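Local coordinates for antifreeze protein (Marinomonas primoryensis, PDB 3P4G) that binds ice, probably through anchored clathrate waters, as a hyperactive, calcium-dependent antifreeze protein built as a right-handed calcium-binding beta-helix, at residues L50-L53 with K58-I61; G94-G99 with D103-K108; I280-Y285 with S294-R299. All blocks are in the same frame, centred on the assembly; numbering follows the deposited sequence. Where two conformers were deposited one is given.

Contact 1: residues L50-L53 with K58-I61. With CA (calcium ion), chain E; CA (calcium ion), chain F.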
loop_
_atom_site.group_PDB
_atom_site.type_symbol
_atom_site.label_atom_id
_atom_site.label_comp_id
_atom_site.label_asym_id
_atom_site.label_seq_id
_atom_site.Cartn_x
_atom_site.Cartn_y
_atom_site.Cartn_z
ATOM N N LEU A 50 -3.214 15.375 -24.850
ATOM C CA LEU A 50 -4.582 15.787 -24.586
ATOM C C LEU A 50 -4.519 16.557 -23.271
ATOM O O LEU A 50 -4.180 16.014 -22.226
ATOM C CB LEU A 50 -5.517 14.553 -24.484
ATOM C CG LEU A 50 -7.023 14.792 -24.644
ATOM C CD1 LEU A 50 -7.738 13.444 -24.875
ATOM C CD2 LEU A 50 -7.558 15.506 -23.402
ATOM N N ASN A 51 -4.846 17.831 -23.334
ATOM C CA ASN A 51 -4.777 18.694 -22.166
ATOM C C ASN A 51 -6.063 19.522 -22.044
ATOM O O ASN A 51 -6.297 20.467 -22.808
ATOM C CB ASN A 51 -3.539 19.599 -22.316
ATOM C CG ASN A 51 -3.242 20.479 -21.052
ATOM O OD1 ASN A 51 -4.049 20.611 -20.138
ATOM N ND2 ASN A 51 -2.077 21.123 -21.055
ATOM N N VAL A 52 -6.877 19.180 -21.055
ATOM C CA VAL A 52 -8.150 19.872 -20.930
ATOM C C VAL A 52 -8.080 21.130 -20.065
ATOM O O VAL A 52 -9.090 21.846 -19.924
ATOM C CB VAL A 52 -9.302 18.893 -20.508
ATOM C CG1 VAL A 52 -9.750 18.019 -21.726
ATOM C CG2 VAL A 52 -8.891 17.985 -19.352
ATOM N N LEU A 53 -6.881 21.440 -19.537
ATOM C CA LEU A 53 -6.568 22.775 -18.991
ATOM C C LEU A 53 -7.491 23.122 -17.815
ATOM O O LEU A 53 -7.932 22.237 -17.064
ATOM C CB LEU A 53 -6.635 23.873 -20.108
ATOM C CG LEU A 53 -5.611 23.699 -21.247
ATOM C CD1 LEU A 53 -6.003 24.464 -22.510
ATOM C CD2 LEU A 53 -4.200 24.131 -20.799
ATOM N N LYS A 58 -14.299 16.590 -17.932
ATOM C CA LYS A 58 -14.552 15.165 -17.961
ATOM C C LYS A 58 -13.968 14.679 -19.285
ATOM O O LYS A 58 -14.186 15.301 -20.343
ATOM C CB LYS A 58 -16.057 14.836 -17.953
ATOM C CG LYS A 58 -16.295 13.276 -17.992
ATOM C CD LYS A 58 -17.708 12.906 -17.483
ATOM C CE LYS A 58 -18.039 11.395 -17.684
ATOM N NZ LYS A 58 -19.496 11.174 -17.328
ATOM N N VAL A 59 -13.181 13.614 -19.199
ATOM C CA VAL A 59 -12.582 12.954 -20.374
ATOM C C VAL A 59 -12.877 11.440 -20.299
ATOM O O VAL A 59 -12.688 10.806 -19.248
ATOM C CB VAL A 59 -11.051 13.186 -20.440
ATOM C CG1 VAL A 59 -10.486 12.335 -21.580
ATOM C CG2 VAL A 59 -10.676 14.676 -20.641
ATOM N N SER A 60 -13.343 10.873 -21.416
ATOM C CA SER A 60 -13.715 9.463 -21.466
ATOM C C SER A 60 -13.150 8.902 -22.747
ATOM O O SER A 60 -13.409 9.420 -23.834
ATOM C CB SER A 60 -15.234 9.286 -21.442
ATOM O OG SER A 60 -15.807 9.953 -20.335
ATOM N N ILE A 61 -12.364 7.857 -22.601
ATOM C CA ILE A 61 -11.581 7.241 -23.697
ATOM C C ILE A 61 -11.908 5.751 -23.682
ATOM O O ILE A 61 -11.726 5.074 -22.659
ATOM C CB ILE A 61 -10.018 7.483 -23.443
ATOM C CG1 ILE A 61 -9.661 8.982 -23.504
ATOM C CG2 ILE A 61 -9.104 6.674 -24.404
ATOM C CD1 ILE A 61 -8.494 9.404 -22.621
HETATM CA CA CA E . -11.102 22.848 -19.570
HETATM CA CA CA F . -9.156 20.790 -15.618
#

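Contact 2: residues G94-G99 with D103-K108. With CA (calcium ion), chain G; CA (calcium ion), chain H.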
loop_
_atom_site.group_PDB
_atom_site.type_symbol
_atom_site.label_atom_id
_atom_site.label_comp_id
_atom_site.label_asym_id
_atom_site.label_seq_id
_atom_site.Cartn_x
_atom_site.Cartn_y
_atom_site.Cartn_z
ATOM N N GLY A 94 0.974 6.128 -21.715
ATOM C CA GLY A 94 1.550 7.483 -21.682
ATOM C C GLY A 94 1.114 8.161 -20.382
ATOM O O GLY A 94 0.022 7.861 -19.835
ATOM N N LYS A 95 1.973 9.053 -19.871
ATOM C CA LYS A 95 1.793 9.600 -18.533
ATOM C C LYS A 95 0.480 10.375 -18.361
ATOM O O LYS A 95 0.115 11.160 -19.212
ATOM C CB LYS A 95 2.968 10.523 -18.167
ATOM C CG LYS A 95 2.776 11.235 -16.797
ATOM C CD LYS A 95 4.042 12.052 -16.415
ATOM C CE LYS A 95 3.777 12.727 -15.078
ATOM N NZ LYS A 95 5.001 13.435 -14.622
ATOM N N ILE A 96 -0.181 10.169 -17.232
ATOM C CA ILE A 96 -1.381 10.957 -16.856
ATOM C C ILE A 96 -1.005 11.884 -15.709
ATOM O O ILE A 96 -0.355 11.473 -14.731
ATOM C CB ILE A 96 -2.542 10.058 -16.416
ATOM C CG1 ILE A 96 -3.076 9.227 -17.619
ATOM C CG2 ILE A 96 -3.730 10.900 -15.803
ATOM C CD1 ILE A 96 -4.054 8.134 -17.158
ATOM N N ASP A 97 -1.407 13.149 -15.836
ATOM C CA ASP A 97 -1.297 14.065 -14.702
ATOM C C ASP A 97 -2.717 14.619 -14.482
ATOM O O ASP A 97 -3.305 15.220 -15.399
ATOM C CB ASP A 97 -0.351 15.191 -15.078
ATOM C CG ASP A 97 -0.262 16.298 -14.008
ATOM O OD1 ASP A 97 -0.727 16.121 -12.845
ATOM O OD2 ASP A 97 0.350 17.359 -14.362
ATOM N N ALA A 98 -3.261 14.365 -13.303
ATOM C CA ALA A 98 -4.587 14.895 -12.953
ATOM C C ALA A 98 -4.499 16.357 -12.461
ATOM O O ALA A 98 -5.513 17.055 -12.391
ATOM C CB ALA A 98 -5.281 13.985 -11.905
ATOM N N GLY A 99 -3.303 16.843 -12.205
ATOM C CA GLY A 99 -3.079 18.202 -11.726
ATOM C C GLY A 99 -3.618 18.538 -10.348
ATOM O O GLY A 99 -4.038 17.669 -9.543
ATOM N N ASP A 103 -9.400 15.243 -7.980
ATOM C CA ASP A 103 -9.594 14.539 -9.279
ATOM C C ASP A 103 -10.022 13.066 -9.100
ATOM O O ASP A 103 -9.618 12.384 -8.119
ATOM C CB ASP A 103 -8.284 14.584 -10.057
ATOM C CG ASP A 103 -7.846 15.988 -10.367
ATOM O OD1 ASP A 103 -8.538 16.708 -11.121
ATOM O OD2 ASP A 103 -6.798 16.445 -9.846
ATOM N N GLU A 104 -10.761 12.566 -10.095
ATOM C CA GLU A 104 -11.327 11.218 -10.045
ATOM C C GLU A 104 -10.853 10.531 -11.313
ATOM O O GLU A 104 -11.129 11.018 -12.408
ATOM C CB GLU A 104 -12.844 11.306 -9.956
ATOM C CG GLU A 104 -13.494 9.961 -9.954
ATOM C CD GLU A 104 -14.931 9.947 -9.421
ATOM O OE1 GLU A 104 -15.460 10.936 -8.866
ATOM O OE2 GLU A 104 -15.551 8.869 -9.538
ATOM N N ILE A 105 -10.077 9.462 -11.157
ATOM C CA ILE A 105 -9.504 8.707 -12.327
ATOM C C ILE A 105 -9.997 7.246 -12.254
ATOM O O ILE A 105 -9.944 6.603 -11.189
ATOM C CB ILE A 105 -7.995 8.707 -12.295
ATOM C CG1 ILE A 105 -7.440 10.122 -12.539
ATOM C CG2 ILE A 105 -7.437 7.789 -13.394
ATOM C CD1 ILE A 105 -5.903 10.191 -12.365
ATOM N N TYR A 106 -10.493 6.721 -13.384
ATOM C CA TYR A 106 -10.872 5.362 -13.462
ATOM C C TYR A 106 -10.308 4.790 -14.745
ATOM O O TYR A 106 -10.777 5.154 -15.820
ATOM C CB TYR A 106 -12.412 5.259 -13.528
ATOM C CG TYR A 106 -12.958 3.846 -13.352
ATOM C CD1 TYR A 106 -13.451 3.418 -12.128
ATOM C CD2 TYR A 106 -12.974 2.928 -14.421
ATOM C CE1 TYR A 106 -13.979 2.144 -11.971
ATOM C CE2 TYR A 106 -13.469 1.622 -14.252
ATOM C CZ TYR A 106 -13.969 1.251 -13.027
ATOM O OH TYR A 106 -14.464 -0.045 -12.848
ATOM N N ILE A 107 -9.341 3.896 -14.608
ATOM C CA ILE A 107 -8.718 3.194 -15.733
ATOM C C ILE A 107 -9.033 1.696 -15.576
ATOM O O ILE A 107 -8.680 1.071 -14.568
ATOM C CB ILE A 107 -7.200 3.414 -15.696
ATOM C CG1 ILE A 107 -6.887 4.914 -15.871
ATOM C CG2 ILE A 107 -6.520 2.501 -16.701
ATOM C CD1 ILE A 107 -5.611 5.303 -15.154
ATOM N N LYS A 108 -9.705 1.117 -16.566
ATOM C CA LYS A 108 -10.124 -0.284 -16.449
ATOM C C LYS A 108 -8.924 -1.230 -16.654
ATOM O O LYS A 108 -8.857 -2.316 -16.056
ATOM C CB LYS A 108 -11.220 -0.575 -17.500
ATOM C CG LYS A 108 -11.942 -1.877 -17.350
ATOM C CD LYS A 108 -13.113 -2.051 -18.392
ATOM C CE LYS A 108 -13.479 -3.560 -18.546
ATOM N NZ LYS A 108 -14.338 -3.891 -19.747
HETATM CA CA CA G . -7.229 18.554 -11.795
HETATM CA CA CA H . -5.355 16.372 -7.983
#

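Contact 3: residues I280-Y285 with S294-R299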
loop_
_atom_site.group_PDB
_atom_site.type_symbol
_atom_site.label_atom_id
_atom_site.label_comp_id
_atom_site.label_asym_id
_atom_site.label_seq_id
_atom_site.Cartn_x
_atom_site.Cartn_y
_atom_site.Cartn_z
ATOM N N ILE A 280 4.221 -10.553 23.888
ATOM C CA ILE A 280 4.079 -11.527 22.792
ATOM C C ILE A 280 3.059 -12.566 23.218
ATOM O O ILE A 280 3.105 -13.066 24.353
ATOM C CB ILE A 280 5.442 -12.149 22.337
ATOM C CG1 ILE A 280 5.250 -13.002 21.063
ATOM C CG2 ILE A 280 6.129 -13.033 23.442
ATOM C CD1 ILE A 280 6.537 -13.625 20.519
ATOM N N TYR A 281 2.191 -12.966 22.276
ATOM C CA TYR A 281 1.215 -13.995 22.533
ATOM C C TYR A 281 1.505 -15.122 21.550
ATOM O O TYR A 281 1.390 -14.937 20.349
ATOM C CB TYR A 281 -0.187 -13.434 22.257
ATOM C CG TYR A 281 -1.339 -14.390 22.484
ATOM C CD1 TYR A 281 -1.221 -15.499 23.350
ATOM C CD2 TYR A 281 -2.590 -14.140 21.890
ATOM C CE1 TYR A 281 -2.273 -16.355 23.570
ATOM C CE2 TYR A 281 -3.679 -15.031 22.104
ATOM C CZ TYR A 281 -3.503 -16.115 22.953
ATOM O OH TYR A 281 -4.555 -17.010 23.179
ATOM N N LEU A 282 1.890 -16.265 22.087
ATOM C CA LEU A 282 2.209 -17.464 21.293
ATOM C C LEU A 282 0.984 -18.356 21.323
ATOM O O LEU A 282 0.912 -19.302 22.120
ATOM C CB LEU A 282 3.394 -18.200 21.920
ATOM C CG LEU A 282 4.712 -17.396 22.025
ATOM C CD1 LEU A 282 5.783 -18.126 22.852
ATOM C CD2 LEU A 282 5.265 -17.102 20.614
ATOM N N LYS A 283 0.021 -18.066 20.457
ATOM C CA LYS A 283 -1.284 -18.750 20.542
ATOM C C LYS A 283 -1.161 -20.234 20.157
ATOM O O LYS A 283 -1.975 -21.070 20.577
ATOM C CB LYS A 283 -2.252 -18.047 19.606
ATOM C CG LYS A 283 -3.700 -18.554 19.598
ATOM C CD LYS A 283 -4.593 -17.451 18.975
ATOM C CE LYS A 283 -6.010 -17.553 19.521
ATOM N NZ LYS A 283 -6.772 -18.712 18.922
ATOM N N PHE A 284 -0.127 -20.579 19.389
ATOM C CA PHE A 284 0.043 -21.938 18.840
ATOM C C PHE A 284 0.685 -22.941 19.817
ATOM O O PHE A 284 0.604 -24.159 19.602
ATOM C CB PHE A 284 0.861 -21.854 17.542
ATOM C CG PHE A 284 0.909 -23.139 16.713
ATOM C CD1 PHE A 284 -0.131 -23.478 15.864
ATOM C CD2 PHE A 284 2.043 -23.974 16.760
ATOM C CE1 PHE A 284 -0.062 -24.644 15.066
ATOM C CE2 PHE A 284 2.124 -25.141 15.983
ATOM C CZ PHE A 284 1.060 -25.449 15.116
ATOM N N TYR A 285 1.290 -22.437 20.885
ATOM C CA TYR A 285 2.076 -23.267 21.804
ATOM C C TYR A 285 1.482 -23.244 23.190
ATOM O O TYR A 285 1.180 -22.173 23.720
ATOM C CB TYR A 285 3.506 -22.726 21.884
ATOM C CG TYR A 285 4.225 -22.724 20.560
ATOM C CD1 TYR A 285 4.201 -21.573 19.713
ATOM C CD2 TYR A 285 4.940 -23.861 20.145
ATOM C CE1 TYR A 285 4.887 -21.569 18.516
ATOM C CE2 TYR A 285 5.612 -23.875 18.944
ATOM C CZ TYR A 285 5.569 -22.730 18.125
ATOM O OH TYR A 285 6.250 -22.744 16.951
ATOM N N SER A 294 13.624 -25.339 24.133
ATOM C CA SER A 294 14.599 -24.322 24.539
ATOM C C SER A 294 14.859 -23.300 23.424
ATOM O O SER A 294 15.085 -22.128 23.703
ATOM C CB SER A 294 15.909 -24.981 24.969
ATOM O OG SER A 294 16.590 -25.462 23.835
ATOM N N ASP A 295 14.834 -23.735 22.170
ATOM C CA ASP A 295 14.984 -22.801 21.041
ATOM C C ASP A 295 13.873 -21.743 20.984
ATOM O O ASP A 295 14.157 -20.568 20.792
ATOM C CB ASP A 295 15.048 -23.544 19.710
ATOM C CG ASP A 295 16.352 -24.341 19.556
ATOM O OD1 ASP A 295 17.363 -23.971 20.210
ATOM O OD2 ASP A 295 16.389 -25.337 18.786
ATOM N N LEU A 296 12.627 -22.176 21.173
ATOM C CA LEU A 296 11.464 -21.255 21.245
ATOM C C LEU A 296 11.610 -20.290 22.414
ATOM O O LEU A 296 11.498 -19.082 22.245
ATOM C CB LEU A 296 10.135 -22.041 21.347
ATOM C CG LEU A 296 8.852 -21.182 21.372
ATOM C CD1 LEU A 296 8.679 -20.191 20.140
ATOM C CD2 LEU A 296 7.603 -22.084 21.601
ATOM N N ARG A 297 11.890 -20.816 23.608
ATOM C CA ARG A 297 12.087 -19.929 24.781
ATOM C C ARG A 297 13.205 -18.898 24.565
ATOM O O ARG A 297 13.061 -17.719 24.948
ATOM C CB ARG A 297 12.390 -20.783 26.023
ATOM C CG ARG A 297 11.286 -21.735 26.417
ATOM C CD ARG A 297 11.442 -22.155 27.897
ATOM N NE ARG A 297 12.726 -22.805 28.179
ATOM C CZ ARG A 297 12.982 -24.076 27.902
ATOM N NH1 ARG A 297 12.056 -24.844 27.312
ATOM N NH2 ARG A 297 14.159 -24.592 28.221
ATOM N N ASN A 298 14.308 -19.314 23.946
ATOM C CA ASN A 298 15.430 -18.401 23.711
ATOM C C ASN A 298 15.058 -17.308 22.690
ATOM O O ASN A 298 15.452 -16.165 22.840
ATOM C CB ASN A 298 16.662 -19.168 23.224
ATOM C CG ASN A 298 17.285 -20.053 24.328
ATOM O OD1 ASN A 298 16.913 -19.952 25.504
ATOM N ND2 ASN A 298 18.229 -20.925 23.944
ATOM N N ARG A 299 14.305 -17.691 21.657
ATOM C CA ARG A 299 13.844 -16.770 20.572
ATOM C C ARG A 299 13.003 -15.613 21.141
ATOM O O ARG A 299 13.076 -14.456 20.640
ATOM C CB ARG A 299 13.011 -17.636 19.585
ATOM C CG ARG A 299 12.139 -16.960 18.504
ATOM C CD ARG A 299 11.645 -18.001 17.424
ATOM N NE ARG A 299 12.766 -18.858 17.021
ATOM C CZ ARG A 299 12.823 -20.166 17.154
ATOM N NH1 ARG A 299 11.768 -20.890 17.583
ATOM N NH2 ARG A 299 13.933 -20.792 16.764
#

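Contact 1: residues L50-L53 with K58-I61
Val59 pushes one methyl, CG2, across the packed interior of the right-handed beta-helix and against Val52, which sits on the opposing wall of the same coil. The closest approach is Val59 CG2 to Val52 CG1, at 3.6 Å. Val52 CG2 lies only slightly farther from that same Val59 methyl, at 4.0 Å, so both branches of Val52 take part, and the two valines meet at a slant. Leu50 CD2 adds a looser contact, 4.2 Å from Val59 CG2. The torsion of Val59 explains the choice of branch. Its CG1 is anti to the backbone N (chi1 173°), which leaves CG2 anti to the carbonyl carbon and facing the far wall. CG1 runs along its own strand instead and packs at 3.7 Å from Ile61 CD1. Leu50 is nearly fully extended, and this carries its branched end inward, while Val40 and Leu86 of the adjacent coils flank Val59 within the row of strands.

Just past Asn51 the chain leaves strand 50-51 and turns into a calcium-binding loop. Asn51 points away from the core, and its side chain makes an Asx turn that ties down the start of the loop. Val52 O and Leu53 O then go to two different calcium ions. Val52 O shares its ion with Asp34, Ser36, Asn38, Ala54 and Asp57; Leu53 O shares the other with Gly55, Asp57, Met79, Thr81 and Asp84. Asp57 thus bridges the pair. The Asx bond itself runs from Leu53 N to Asn51 OD1 over 3.0 Å; it is bent, with 135° at the hydrogen, and the donor stands 30° out of the carbonyl plane.

Contact 2: residues G94-G99 with D103-K108
Ile105 CD1 is the bump here, and Ile96 and Ala98 make the hollow: it comes within 3.9 Å of Ala98 CB and 4.1 Å of Ile96 CG2. Ile96 and Ile105 pass antiparallel, alongside each other; the longer branch of Ile96 reaches Ile107, its CD1 lying 3.8 Å from Ile107 CD1, tip to tip. Ile96 can serve both partners because CG1 is anti to the carbonyl carbon (chi1 -67°) and CG2 anti to the backbone N.

The two touching backbones run in nearly opposite directions, as expected of the two walls of one beta-helix coil, and they converge at the calcium-binding turn. There the small Ala98 leaves room for Asp103, whose CB sits 3.6 Å from Ala98 CB. The Asp103 carboxylate straddles two calcium ions, OD1 on one and OD2 on the next. Ala98 O joins the first and Gly99 O the second, so these oxygens are drawn together by shared metals without hydrogen bonding. Asp84 of the preceding coil completes the first ion's aspartate pair, Asp122 of the following coil the second's. In an Asx turn ending strand 96-97, Gly99 N donates to Asp97 OD1 at 2.8 Å, from above the carboxylate plane.

Contact 3: residues I280-Y285 with S294-R299
Leu282 and Tyr285 are the first and last residues of a type I beta turn that ends strand 279-282, and Leu296 faces them from helix 294-300, its CA 9.6 Å from the CA of Tyr285. A weak bond from Tyr285 N to Leu282 O closes the turn. No hydrogen bond joins the turn to the helix, so side-chain packing carries the contact. Leu296 lays its CD2 methyl over one face of the Tyr285 ring, a CH-pi contact with the carbon 3.6 Å from the ring centroid and 15° off the normal. Phe284 CD2 lies above the opposite face, and the ring is sandwiched. CG of Leu296 is anti to the backbone N (chi1 -178°), which carries CG away from that nitrogen; CD2 then comes over the ring. Leu296 CD1 comes only loosely near Leu282 CD1, at 4.5 Å. The phenol end has its own hold: Tyr285 OH is hydrogen-bonded to Leu267 N, which helps fix the ring at the angle Leu296 meets.

This is cap-like packing at the C-terminal end of the beta-helix. Arg297 NH1 reaches back to Tyr290 O in the preceding short helix 287-290, and Phe284 stacks on His265. Leu282 packs against Val263 of strand 260-263 and against Ile306 and Val308 of strand 305-308.

How the contacts relate
Followed from the N terminus, the three contacts come strictly in series; none nests in or crosses another. Contact 1 closes the calcium loop between strands 50-51 and 58-61, and contact 2 closes the one between strands 96-97 and 104-107. They do the same job two coils apart, with strands 77-78 and 85-88 of the intervening coil between them and centres 10 Å apart. Both tie one wall of the beta-helix to the other. Contact 3 lies on the other side of the chain's centre, its own centre 58 Å from that of contact 1. It closes the connection from strand 279-282 to helix 294-300, which includes helix 287-290, joining a strand to a helix near the C-terminal end.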